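Long-range contacts in Beta/gamma crystallin 'Greek key' domain-containing protein (Methanosaeta thermophila PT, PDB 5HT7), which binds transition-metal ions such as iron(II) as a trimeric betagamma-crystallin of a methane-producing thermophilic archaeon: residues R35-L40 against P66-Y71; A2-D7 against I28-T33; P50-P55 against S78-S83; W44-E49 against A58-G63; S54-E59 against Y71-I76. All blocks are in the same frame, centred on the assembly; numbering follows the deposited sequence.

Contact 1 of 5, residues R35-L40 against P66-Y71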
# COMPACT_ATOMS: atom_id res chain seq x y z
N ARG A 35 7.56 -12.09 6.65
CA ARG A 35 9.00 -12.34 6.70
C ARG A 35 9.84 -11.09 6.60
O ARG A 35 11.05 -11.14 6.81
CB ARG A 35 9.39 -13.33 5.61
CG ARG A 35 8.82 -14.70 5.90
CD ARG A 35 9.31 -15.78 4.95
NE ARG A 35 8.90 -17.09 5.46
CZ ARG A 35 9.08 -18.24 4.81
NH1 ARG A 35 9.68 -18.23 3.62
NH2 ARG A 35 8.68 -19.38 5.35
N SER A 36 9.22 -9.96 6.27
CA SER A 36 9.91 -8.68 6.38
C SER A 36 8.92 -7.58 6.69
O SER A 36 7.71 -7.79 6.67
CB SER A 36 10.72 -8.35 5.11
OG SER A 36 9.90 -8.28 3.96
N MET A 37 9.45 -6.40 7.00
CA MET A 37 8.62 -5.32 7.49
C MET A 37 9.28 -3.97 7.24
O MET A 37 10.51 -3.85 7.30
CB MET A 37 8.34 -5.51 8.98
CG MET A 37 7.64 -4.32 9.66
SD MET A 37 7.23 -4.71 11.38
CE MET A 37 8.85 -4.84 12.12
N VAL A 38 8.46 -2.97 6.93
CA VAL A 38 8.95 -1.61 6.88
C VAL A 38 8.17 -0.79 7.89
O VAL A 38 6.95 -0.87 7.96
CB VAL A 38 8.80 -0.98 5.47
CG1 VAL A 38 9.17 0.50 5.52
CG2 VAL A 38 9.67 -1.73 4.46
N VAL A 39 8.88 -0.03 8.71
CA VAL A 39 8.23 0.87 9.65
C VAL A 39 8.45 2.29 9.14
O VAL A 39 9.59 2.71 8.96
CB VAL A 39 8.77 0.72 11.08
CG1 VAL A 39 8.19 1.81 11.97
CG2 VAL A 39 8.43 -0.67 11.63
N LEU A 40 7.36 3.01 8.89
CA LEU A 40 7.46 4.34 8.31
C LEU A 40 7.52 5.42 9.38
O LEU A 40 8.20 6.43 9.23
CB LEU A 40 6.28 4.60 7.37
CG LEU A 40 6.24 3.62 6.19
CD1 LEU A 40 4.89 3.64 5.50
CD2 LEU A 40 7.36 3.94 5.22
N PRO A 66 14.53 -6.52 6.48
CA PRO A 66 14.40 -7.47 5.37
C PRO A 66 14.20 -8.91 5.78
O PRO A 66 13.82 -9.72 4.93
CB PRO A 66 15.75 -7.33 4.64
CG PRO A 66 16.30 -6.03 5.10
CD PRO A 66 15.86 -5.91 6.52
N SER A 67 14.46 -9.24 7.04
CA SER A 67 14.29 -10.61 7.51
C SER A 67 13.97 -10.65 8.99
O SER A 67 14.86 -10.79 9.83
CB SER A 67 15.55 -11.43 7.23
OG SER A 67 15.37 -12.79 7.61
N ILE A 68 12.69 -10.55 9.34
CA ILE A 68 12.36 -10.38 10.75
C ILE A 68 12.56 -11.69 11.54
O ILE A 68 12.56 -11.68 12.76
CB ILE A 68 10.93 -9.84 10.95
CG1 ILE A 68 9.89 -10.73 10.29
CG2 ILE A 68 10.84 -8.42 10.40
CD1 ILE A 68 8.46 -10.20 10.48
N ALA A 69 12.75 -12.80 10.83
CA ALA A 69 13.14 -14.05 11.48
C ALA A 69 14.46 -13.89 12.24
O ALA A 69 14.69 -14.57 13.23
CB ALA A 69 13.25 -15.17 10.46
N ASP A 70 15.32 -12.98 11.77
CA ASP A 70 16.56 -12.68 12.48
C ASP A 70 16.31 -12.22 13.92
O ASP A 70 17.12 -12.46 14.81
CB ASP A 70 17.37 -11.61 11.74
CG ASP A 70 17.83 -12.08 10.38
OD1 ASP A 70 17.61 -13.27 10.05
OD2 ASP A 70 18.43 -11.27 9.64
N TYR A 71 15.18 -11.55 14.14
CA TYR A 71 14.82 -11.06 15.46
C TYR A 71 14.00 -12.10 16.22
O TYR A 71 13.45 -11.82 17.29
CB TYR A 71 14.02 -9.75 15.34
CG TYR A 71 14.77 -8.63 14.65
CD1 TYR A 71 14.77 -8.52 13.27
CD2 TYR A 71 15.48 -7.69 15.38
CE1 TYR A 71 15.46 -7.50 12.63
CE2 TYR A 71 16.17 -6.67 14.76
CZ TYR A 71 16.16 -6.58 13.39
OH TYR A 71 16.84 -5.56 12.77
O HOH W 1 12.06 -13.46 7.99
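A classic beta bulge at the start of strand 36-39, where R35 and S36 both face F5, supplies the acceptor for this contact with the 3-10 turn that follows strand 63-65. The backbone N of I68 donates to R35 O over 3.1 Å at 157°, approaching from above the carbonyl plane. R35 O also accepts a hydrogen bond from water 1 (2.8 Å), and that water accepts from A69 N, so R35 O is tied to two successive residues of the turn. S67 CA adds a CA-H...O contact to R35 O at 3.4 Å. The I68 side chain points at the strand with CG1 in the crowded position between its own backbone N and carbonyl carbon (chi1 56°); this lays CG1 against the R35 carbonyl and brings CG2 to 4.1 Å from M37 CB. S36 CB rests on P66 O at 3.4 Å, while S36 OG bonds to D7 O and Q10 N. An alanine in place of I68 would lose both branches and would probably loosen the packing on M37. Such a 3-10 turn, laid against the bulged end of a neighbouring strand, belongs here to the loop joining the two sheets of the betagamma-crystallin sandwich.

Contact 2 of 5, residues A2-D7 against I28-T33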
# COMPACT_ATOMS: atom_id res chain seq x y z
N ALA A 2 3.00 0.90 9.45
CA ALA A 2 3.99 -0.12 9.11
C ALA A 2 3.50 -0.91 7.92
O ALA A 2 2.30 -0.90 7.63
CB ALA A 2 4.26 -1.05 10.27
N VAL A 3 4.41 -1.60 7.24
CA VAL A 3 4.03 -2.52 6.18
C VAL A 3 4.64 -3.89 6.41
O VAL A 3 5.84 -3.99 6.66
CB VAL A 3 4.47 -2.02 4.78
CG1 VAL A 3 3.76 -2.82 3.70
CG2 VAL A 3 4.15 -0.55 4.63
N LEU A 4 3.82 -4.94 6.34
CA LEU A 4 4.29 -6.32 6.46
C LEU A 4 4.36 -6.94 5.09
O LEU A 4 3.54 -6.63 4.24
CB LEU A 4 3.35 -7.17 7.32
CG LEU A 4 3.13 -6.71 8.76
CD1 LEU A 4 2.15 -7.66 9.45
CD2 LEU A 4 4.46 -6.64 9.50
N PHE A 5 5.33 -7.83 4.90
CA PHE A 5 5.53 -8.48 3.61
C PHE A 5 5.65 -9.99 3.81
O PHE A 5 6.32 -10.45 4.74
CB PHE A 5 6.80 -7.96 2.92
CG PHE A 5 6.74 -6.50 2.55
CD1 PHE A 5 6.31 -6.12 1.29
CD2 PHE A 5 7.11 -5.52 3.45
CE1 PHE A 5 6.23 -4.78 0.94
CE2 PHE A 5 7.05 -4.18 3.10
CZ PHE A 5 6.60 -3.81 1.84
N ALA A 6 5.02 -10.75 2.92
CA ALA A 6 5.08 -12.21 2.99
C ALA A 6 6.49 -12.77 2.78
O ALA A 6 6.85 -13.77 3.39
CB ALA A 6 4.13 -12.81 1.98
N ASP A 7 7.28 -12.15 1.92
CA ASP A 7 8.63 -12.65 1.67
C ASP A 7 9.68 -11.72 2.25
O ASP A 7 9.41 -10.57 2.56
CB ASP A 7 8.87 -12.83 0.17
CG ASP A 7 7.93 -13.85 -0.45
OD1 ASP A 7 7.59 -14.85 0.22
OD2 ASP A 7 7.51 -13.64 -1.61
N ILE A 28 -7.76 -12.62 5.73
CA ILE A 28 -7.69 -13.71 4.77
C ILE A 28 -6.87 -13.37 3.53
O ILE A 28 -6.35 -14.26 2.86
CB ILE A 28 -9.09 -14.16 4.31
CG1 ILE A 28 -9.86 -12.99 3.70
CG2 ILE A 28 -9.86 -14.77 5.47
CD1 ILE A 28 -11.16 -13.40 3.03
N ALA A 29 -6.76 -12.08 3.22
CA ALA A 29 -6.01 -11.64 2.05
C ALA A 29 -4.51 -11.66 2.33
O ALA A 29 -3.70 -11.48 1.42
CB ALA A 29 -6.44 -10.25 1.64
N PHE A 30 -4.14 -11.87 3.58
CA PHE A 30 -2.74 -11.96 3.96
C PHE A 30 -2.49 -13.35 4.54
O PHE A 30 -2.13 -13.50 5.71
CB PHE A 30 -2.37 -10.87 4.97
CG PHE A 30 -0.89 -10.65 5.12
CD1 PHE A 30 -0.12 -10.23 4.05
CD2 PHE A 30 -0.27 -10.86 6.35
CE1 PHE A 30 1.24 -10.03 4.18
CE2 PHE A 30 1.10 -10.67 6.49
CZ PHE A 30 1.86 -10.24 5.40
N ASN A 31 -2.71 -14.37 3.71
CA ASN A 31 -2.57 -15.76 4.14
C ASN A 31 -1.10 -16.18 4.12
O ASN A 31 -0.70 -17.01 3.31
CB ASN A 31 -3.39 -16.68 3.24
CG ASN A 31 -3.52 -18.09 3.81
OD1 ASN A 31 -2.82 -18.47 4.75
ND2 ASN A 31 -4.40 -18.89 3.21
N ALA A 32 -0.31 -15.60 5.03
CA ALA A 32 1.11 -15.90 5.11
C ALA A 32 1.69 -15.34 6.39
O ALA A 32 1.22 -14.33 6.92
CB ALA A 32 1.85 -15.34 3.91
N THR A 33 2.73 -15.99 6.89
CA THR A 33 3.49 -15.42 7.98
C THR A 33 4.37 -14.34 7.40
O THR A 33 4.96 -14.52 6.33
CB THR A 33 4.34 -16.48 8.69
OG1 THR A 33 5.24 -17.07 7.74
CG2 THR A 33 3.45 -17.56 9.26
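This is an apolar contact between a strand and a loop at one end of the betagamma-crystallin domain, where strand 3-5 reaches its corner at A6 and the long connection between strands 20-21 and 36-39 folds over it. The principal side chain is F30. Its CG stands anti to the backbone N (chi1 -164°), which sends the ring tip first toward the strand. F30 CZ, the leading atom, meets L4 CB at 3.9 Å and lies 4.0 Å from A6 N, while F5 C sits at the ring edge, near its plane. The ring therefore probes the backbone of residues 4-6 with its far end instead of lying flat upon it. Replacing F30 with an alanine would remove the ring and would probably lose the packing on L4 and A6, and with it that on V13 and K15.

A second, smaller patch follows the inverse gamma turn centred on N31. That turn brings A32 round to face the corner, and the methyls A32 CB and A6 CB meet tip to tip at 3.9 Å. At the end of the loop, T33 contributes mainly backbone, its O approaching A6 O.

L4 and F5 diverge from the strand: L4 points toward the loop and also touches M37 and I76, whereas F5 points away, its side chain about 4 Å from that of the iron ligand H14. One strand thus separates an apolar patch under a loop from the metal-binding side, within the two-sheet Greek key fold of the betagamma-crystallins.

Contact 3 of 5, residues P50-P55 against S78-S83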
# COMPACT_ATOMS: atom_id res chain seq x y z
N PRO A 50 -3.11 -12.80 19.10
CA PRO A 50 -4.05 -11.69 18.86
C PRO A 50 -4.25 -10.85 20.12
O PRO A 50 -3.93 -11.32 21.22
CB PRO A 50 -5.35 -12.40 18.49
CG PRO A 50 -4.93 -13.74 17.98
CD PRO A 50 -3.70 -14.11 18.76
N ASN A 51 -4.77 -9.64 19.95
CA ASN A 51 -5.25 -8.83 21.08
C ASN A 51 -4.13 -8.43 22.02
O ASN A 51 -4.32 -8.35 23.24
CB ASN A 51 -6.33 -9.58 21.84
CG ASN A 51 -7.55 -9.85 20.99
OD1 ASN A 51 -8.05 -10.97 20.94
ND2 ASN A 51 -8.02 -8.82 20.30
N PHE A 52 -2.96 -8.18 21.43
CA PHE A 52 -1.83 -7.57 22.11
C PHE A 52 -1.38 -8.39 23.31
O PHE A 52 -1.13 -7.85 24.39
CB PHE A 52 -2.19 -6.13 22.50
CG PHE A 52 -2.88 -5.38 21.39
CD1 PHE A 52 -2.23 -5.13 20.19
CD2 PHE A 52 -4.19 -4.96 21.54
CE1 PHE A 52 -2.87 -4.47 19.16
CE2 PHE A 52 -4.84 -4.29 20.52
CZ PHE A 52 -4.18 -4.04 19.33
N GLN A 53 -1.27 -9.69 23.10
CA GLN A 53 -0.80 -10.62 24.12
C GLN A 53 0.46 -11.35 23.65
O GLN A 53 0.61 -11.65 22.46
CB GLN A 53 -1.91 -11.60 24.49
CG GLN A 53 -3.09 -10.90 25.18
CD GLN A 53 -4.23 -11.84 25.52
OE1 GLN A 53 -4.01 -12.95 26.00
NE2 GLN A 53 -5.45 -11.40 25.26
N SER A 54 1.35 -11.60 24.60
CA SER A 54 2.64 -12.25 24.38
C SER A 54 3.53 -11.47 23.41
O SER A 54 3.77 -11.91 22.28
CB SER A 54 2.46 -13.68 23.86
OG SER A 54 3.73 -14.26 23.60
N PRO A 55 4.06 -10.34 23.88
CA PRO A 55 4.90 -9.48 23.04
C PRO A 55 6.30 -10.05 22.80
O PRO A 55 6.86 -10.72 23.67
CB PRO A 55 4.99 -8.18 23.84
CG PRO A 55 4.89 -8.65 25.28
CD PRO A 55 3.97 -9.84 25.27
N SER A 78 -0.61 -9.88 16.50
CA SER A 78 -1.09 -8.50 16.60
C SER A 78 0.11 -7.56 16.70
O SER A 78 1.24 -8.01 16.94
CB SER A 78 -2.01 -8.33 17.82
OG SER A 78 -1.33 -8.66 19.02
N MET A 79 -0.13 -6.28 16.48
CA MET A 79 0.93 -5.28 16.62
C MET A 79 0.31 -3.91 16.81
O MET A 79 -0.81 -3.65 16.37
CB MET A 79 1.87 -5.28 15.41
CG MET A 79 1.18 -5.15 14.07
SD MET A 79 2.29 -5.46 12.68
CE MET A 79 3.53 -4.23 12.91
N LYS A 80 1.04 -3.02 17.46
CA LYS A 80 0.53 -1.68 17.73
C LYS A 80 1.66 -0.68 17.92
O LYS A 80 2.75 -1.02 18.38
CB LYS A 80 -0.40 -1.67 18.95
CG LYS A 80 0.29 -1.46 20.29
CD LYS A 80 -0.65 -0.85 21.36
CE LYS A 80 -1.15 0.54 20.94
NZ LYS A 80 -1.54 1.43 22.10
N ARG A 81 1.38 0.56 17.54
CA ARG A 81 2.30 1.66 17.71
C ARG A 81 2.30 2.06 19.17
O ARG A 81 1.24 2.31 19.73
CB ARG A 81 1.89 2.82 16.81
CG ARG A 81 2.93 3.90 16.66
CD ARG A 81 2.42 5.02 15.77
NE ARG A 81 3.29 6.18 15.88
CZ ARG A 81 3.10 7.32 15.23
NH1 ARG A 81 2.07 7.46 14.41
NH2 ARG A 81 3.95 8.33 15.41
N ILE A 82 3.46 2.12 19.80
CA ILE A 82 3.49 2.48 21.22
C ILE A 82 3.89 3.94 21.44
O ILE A 82 3.69 4.49 22.53
CB ILE A 82 4.45 1.57 22.02
CG1 ILE A 82 5.81 1.51 21.34
CG2 ILE A 82 3.85 0.18 22.16
CD1 ILE A 82 6.75 0.50 21.97
N SER A 83 4.42 4.57 20.40
CA SER A 83 4.79 5.98 20.46
C SER A 83 4.76 6.60 19.07
O SER A 83 5.09 5.94 18.09
CB SER A 83 6.18 6.14 21.07
OG SER A 83 7.17 5.70 20.15
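F52 and K80 cross at about a right angle, and S78 holds the backbone N of F52. In F52, CG stands anti to the carbonyl carbon and beside the backbone N (chi1 -44°), and the ring brings its CD1-CE1 side onto strand 78-81. F52 CE1 does most of the touching: it lies 3.7 Å from K80 CB, obliquely to the ring, and 3.6 Å from M79 O, which sits at the ring edge near its plane. K80 begins by pointing toward the loop, but the chain bends at chi3 (-62°) and carries the ammonium group away, so the lysine offers F52 its aliphatic root.

S78 meets the loop with its hydroxyl. OG occupies the crowded position between the backbone N and the carbonyl carbon, and from there S78 OG accepts from F52 N at 2.9 Å, the bond bent to 139°. S78 OG also hydrogen-bonds to E49 O, so this one buried side chain joins both ends of the 50-52 turn to the strand. N51 and F52 both have positive phi, which curls the backbone round the hydroxyl.

Further out, A22 and S20 also touch F52, and P55 beyond the turn packs on Y47. The loop thus folds back over one end of the sheet in which strand 78-81 lies between strands 20-21 and 44-47.

Contact 4 of 5, residues W44-E49 against A58-G63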
# COMPACT_ATOMS: atom_id res chain seq x y z
N TRP A 44 7.07 0.44 17.15
CA TRP A 44 6.03 -0.59 17.18
C TRP A 44 6.38 -1.77 18.07
O TRP A 44 7.55 -2.20 18.14
CB TRP A 44 5.73 -1.08 15.76
CG TRP A 44 5.06 -0.05 14.88
CD1 TRP A 44 5.60 1.10 14.40
CD2 TRP A 44 3.72 -0.10 14.40
NE1 TRP A 44 4.67 1.79 13.65
CE2 TRP A 44 3.51 1.07 13.63
CE3 TRP A 44 2.67 -1.01 14.53
CZ2 TRP A 44 2.30 1.34 13.01
CZ3 TRP A 44 1.46 -0.73 13.92
CH2 TRP A 44 1.29 0.44 13.16
N ARG A 45 5.37 -2.30 18.75
CA ARG A 45 5.51 -3.54 19.49
C ARG A 45 4.74 -4.64 18.76
O ARG A 45 3.61 -4.43 18.31
CB ARG A 45 4.99 -3.36 20.93
CG ARG A 45 5.21 -4.55 21.84
CD ARG A 45 4.82 -4.22 23.29
NE ARG A 45 5.53 -3.04 23.78
CZ ARG A 45 5.20 -2.35 24.87
NH1 ARG A 45 4.17 -2.71 25.61
NH2 ARG A 45 5.92 -1.29 25.22
N LEU A 46 5.38 -5.79 18.61
CA LEU A 46 4.79 -6.94 17.92
C LEU A 46 4.48 -8.03 18.93
O LEU A 46 5.20 -8.20 19.90
CB LEU A 46 5.75 -7.49 16.86
CG LEU A 46 5.80 -6.85 15.47
CD1 LEU A 46 5.96 -5.35 15.54
CD2 LEU A 46 6.93 -7.50 14.69
N TYR A 47 3.41 -8.79 18.68
CA TYR A 47 2.95 -9.81 19.62
C TYR A 47 2.73 -11.14 18.91
O TYR A 47 2.34 -11.15 17.74
CB TYR A 47 1.64 -9.37 20.29
CG TYR A 47 1.66 -8.01 20.96
CD1 TYR A 47 1.58 -6.84 20.20
CD2 TYR A 47 1.70 -7.90 22.35
CE1 TYR A 47 1.58 -5.59 20.81
CE2 TYR A 47 1.70 -6.66 22.96
CZ TYR A 47 1.63 -5.52 22.20
OH TYR A 47 1.62 -4.29 22.82
N ARG A 48 2.95 -12.25 19.62
CA ARG A 48 2.73 -13.58 19.05
C ARG A 48 1.26 -13.92 18.88
O ARG A 48 0.89 -14.65 17.95
CB ARG A 48 3.39 -14.65 19.93
CG ARG A 48 4.88 -14.47 20.08
CD ARG A 48 5.46 -15.50 21.05
NE ARG A 48 6.90 -15.32 21.13
CZ ARG A 48 7.48 -14.48 21.97
NH1 ARG A 48 6.75 -13.76 22.82
NH2 ARG A 48 8.80 -14.36 21.97
N GLU A 49 0.43 -13.42 19.79
CA GLU A 49 -0.99 -13.76 19.83
C GLU A 49 -1.85 -12.55 19.48
O GLU A 49 -1.39 -11.42 19.55
CB GLU A 49 -1.37 -14.30 21.22
CG GLU A 49 -0.71 -15.64 21.55
CD GLU A 49 -1.07 -16.15 22.93
OE1 GLU A 49 -1.90 -15.52 23.62
OE2 GLU A 49 -0.51 -17.20 23.33
N ALA A 58 11.96 -7.42 21.07
CA ALA A 58 12.44 -6.42 20.12
C ALA A 58 11.34 -5.45 19.71
O ALA A 58 10.26 -5.87 19.28
CB ALA A 58 13.02 -7.11 18.90
N GLU A 59 11.62 -4.15 19.83
CA GLU A 59 10.71 -3.11 19.38
C GLU A 59 11.29 -2.36 18.18
O GLU A 59 12.51 -2.17 18.09
CB GLU A 59 10.39 -2.15 20.51
CG GLU A 59 9.63 -2.82 21.64
CD GLU A 59 9.41 -1.89 22.81
OE1 GLU A 59 10.18 -0.91 22.93
OE2 GLU A 59 8.48 -2.14 23.60
N PHE A 60 10.42 -1.93 17.27
CA PHE A 60 10.88 -1.47 15.96
C PHE A 60 10.52 -0.03 15.67
O PHE A 60 9.34 0.32 15.58
CB PHE A 60 10.32 -2.38 14.87
CG PHE A 60 10.77 -3.81 14.98
CD1 PHE A 60 11.89 -4.25 14.28
CD2 PHE A 60 10.11 -4.70 15.80
CE1 PHE A 60 12.32 -5.57 14.39
CE2 PHE A 60 10.53 -6.01 15.92
CZ PHE A 60 11.64 -6.45 15.22
N GLY A 61 11.54 0.81 15.51
CA GLY A 61 11.34 2.18 15.09
C GLY A 61 11.42 2.24 13.58
O GLY A 61 11.54 1.19 12.94
N PRO A 62 11.35 3.44 13.00
CA PRO A 62 11.39 3.59 11.54
C PRO A 62 12.60 2.89 10.93
O PRO A 62 13.69 2.96 11.50
CB PRO A 62 11.48 5.11 11.35
CG PRO A 62 10.77 5.65 12.55
CD PRO A 62 11.15 4.73 13.68
N GLY A 63 12.39 2.20 9.81
CA GLY A 63 13.46 1.46 9.16
C GLY A 63 12.96 0.34 8.26
O GLY A 63 11.76 0.11 8.15
O HOH W 2 7.59 -6.13 20.14
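The inner strand 44-47 and the outermost strand 58-60 pair in one sheet of the betagamma-crystallin sandwich, antiparallel but splayed, their short axes at 133°. W44 and F60 make the hydrogen-bonded pair. W44 N donates to F60 O at 2.8 Å from above the carbonyl plane, and F60 N returns a straighter bond to W44 O (3.0 Å, 169°) that lies in that carbonyl's plane. Farther along, the strands diverge and water 2 lies between L46 N, from which it accepts, and A58 O, 2.8 Å from the water.

On the face bearing R45 and E59, the two side chains run side by side in the same direction. The R45 chain bends at chi3, turning the side-on edge of its guanidinium to the carboxylate, and the two planes are only 2° apart. In a salt bridge, R45 NE and NH2 both donate to E59 OE2, each at 3.1 Å; the oxygen receives NE on its anti lone pair and NH2 on its syn lone pair. This double grip would probably favour the ionised glutamate.

The other face is apolar. L46 CD2 approaches F60 CE2 to 4.1 Å, the side chains crossing at about a right angle, and F60 is further enclosed by M37, V39 and I73. W44 leads away toward M79 and R81, with NE1 bonded to S41 O. The result is an antiparallel pair whose one face packs into the interior of the two-sheet Greek key domain.

Contact 5 of 5, residues S54-E59 against Y71-I76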
# COMPACT_ATOMS: atom_id res chain seq x y z
N SER A 54 1.35 -11.60 24.60
CA SER A 54 2.64 -12.25 24.38
C SER A 54 3.53 -11.47 23.41
O SER A 54 3.77 -11.91 22.28
CB SER A 54 2.46 -13.68 23.86
OG SER A 54 3.73 -14.26 23.60
N PRO A 55 4.06 -10.34 23.88
CA PRO A 55 4.90 -9.48 23.04
C PRO A 55 6.30 -10.05 22.80
O PRO A 55 6.86 -10.72 23.67
CB PRO A 55 4.99 -8.18 23.84
CG PRO A 55 4.89 -8.65 25.28
CD PRO A 55 3.97 -9.84 25.27
N TYR A 56 6.83 -9.80 21.62
CA TYR A 56 8.25 -10.01 21.36
C TYR A 56 9.03 -8.93 22.09
O TYR A 56 8.50 -7.85 22.34
CB TYR A 56 8.53 -9.95 19.86
CG TYR A 56 7.96 -11.09 19.06
CD1 TYR A 56 8.61 -12.32 18.99
CD2 TYR A 56 6.77 -10.94 18.35
CE1 TYR A 56 8.10 -13.37 18.24
CE2 TYR A 56 6.26 -11.98 17.59
CZ TYR A 56 6.92 -13.19 17.54
OH TYR A 56 6.41 -14.22 16.80
N GLU A 57 10.28 -9.20 22.42
CA GLU A 57 11.07 -8.23 23.18
C GLU A 57 11.54 -7.08 22.29
O GLU A 57 11.50 -5.91 22.69
CB GLU A 57 12.27 -8.90 23.85
CG GLU A 57 13.21 -7.91 24.53
CD GLU A 57 14.01 -8.52 25.67
OE1 GLU A 57 14.19 -9.76 25.69
OE2 GLU A 57 14.44 -7.76 26.56
N ALA A 58 11.96 -7.42 21.07
CA ALA A 58 12.44 -6.42 20.12
C ALA A 58 11.34 -5.45 19.71
O ALA A 58 10.26 -5.87 19.28
CB ALA A 58 13.02 -7.11 18.90
N GLU A 59 11.62 -4.15 19.83
CA GLU A 59 10.71 -3.11 19.38
C GLU A 59 11.29 -2.36 18.18
O GLU A 59 12.51 -2.17 18.09
CB GLU A 59 10.39 -2.15 20.51
CG GLU A 59 9.63 -2.82 21.64
CD GLU A 59 9.41 -1.89 22.81
OE1 GLU A 59 10.18 -0.91 22.93
OE2 GLU A 59 8.48 -2.14 23.60
N TYR A 71 15.18 -11.55 14.14
CA TYR A 71 14.82 -11.06 15.46
C TYR A 71 14.00 -12.10 16.22
O TYR A 71 13.45 -11.82 17.29
CB TYR A 71 14.02 -9.75 15.34
CG TYR A 71 14.77 -8.63 14.65
CD1 TYR A 71 14.77 -8.52 13.27
CD2 TYR A 71 15.48 -7.69 15.38
CE1 TYR A 71 15.46 -7.50 12.63
CE2 TYR A 71 16.17 -6.67 14.76
CZ TYR A 71 16.16 -6.58 13.39
OH TYR A 71 16.84 -5.56 12.77
N GLY A 72 13.92 -13.31 15.67
CA GLY A 72 13.18 -14.39 16.29
C GLY A 72 11.68 -14.30 16.12
O GLY A 72 10.91 -14.93 16.86
N ILE A 73 11.25 -13.51 15.15
CA ILE A 73 9.83 -13.32 14.91
C ILE A 73 9.39 -14.12 13.71
O ILE A 73 9.86 -13.88 12.59
CB ILE A 73 9.50 -11.83 14.70
CG1 ILE A 73 9.89 -11.03 15.95
CG2 ILE A 73 8.03 -11.65 14.35
CD1 ILE A 73 9.87 -9.54 15.77
N ASN A 74 8.49 -15.07 13.92
CA ASN A 74 8.03 -15.88 12.81
C ASN A 74 6.52 -15.76 12.62
O ASN A 74 6.00 -16.02 11.53
CB ASN A 74 8.44 -17.35 13.01
CG ASN A 74 9.91 -17.60 12.66
OD1 ASN A 74 10.29 -17.68 11.50
ND2 ASN A 74 10.75 -17.70 13.69
N VAL A 75 5.82 -15.35 13.67
CA VAL A 75 4.38 -15.13 13.58
C VAL A 75 4.01 -13.83 14.29
O VAL A 75 4.56 -13.49 15.33
CB VAL A 75 3.59 -16.31 14.17
CG1 VAL A 75 3.99 -16.56 15.61
CG2 VAL A 75 2.09 -16.05 14.07
N ILE A 76 3.08 -13.07 13.70
CA ILE A 76 2.62 -11.84 14.32
C ILE A 76 1.11 -11.92 14.50
O ILE A 76 0.34 -11.81 13.54
CB ILE A 76 2.99 -10.59 13.47
CG1 ILE A 76 4.50 -10.53 13.25
CG2 ILE A 76 2.49 -9.31 14.14
CD1 ILE A 76 4.96 -9.34 12.40
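The ring of Y56 is the centre of this contact, held by I73 over one face and by V75 at its hydroxyl. I73 CG1 stands 3.6 Å from the centroid of the Y56 ring and 12° off the normal, a CH-pi contact made almost squarely over the middle of the ring. The second branch, I73 CG2, reaches Y56 CE2 and CZ, both at 3.7 Å. With CG1 anti to the carbonyl carbon and CG2 anti to the backbone N (chi1 -61°), the isoleucine spreads its two branches along the length of the tyrosine.

At the tip, Y56 OH donates to V75 O in a very short bond of 2.5 Å. The carbonyl oxygen lies in the ring plane at its edge and receives the hydroxyl on a lone pair, in its own plane, so the bond helps to fix the ring's rotation. The positive phi of G72 helps turn the chain from Y71 into I73.

A smaller apolar touch joins A58 CB to Y71 CD2 at 4.3 Å, where Y71 also stacks edge-to-face with F60.

In the next shell, R48 makes a cation-pi contact with Y56, L46 touches both Y56 and I73, and the backbone of Y56 is hydrogen-bonded to L46. A tyrosine on the short strand 55-56 thereby anchors the long loop before strand 78-81 to the Greek key framework of a betagamma-crystallin domain.

Contacts 1 and 2 share one sheet, in which strands 36-39 and 3-5 are neighbours joined by V38 O and V3 N at 2.7 Å. Contacts 3 and 4 meet in the other, through strands 78-81 and 44-47. The two sheets face each other where M37 CE of contact 1 packs on F60 CG of contact 4 at 3.6 Å. Contact 5 bridges them: its loop continues the turn of contact 1, sharing Y71, and its first segment shares A58 and E59 with contact 4. Iron, bound by H14 and H16, lies nearest contact 2, about 8 Å from the side chain of F5 and about 13 Å from that of S36; contact 5 lies away from it.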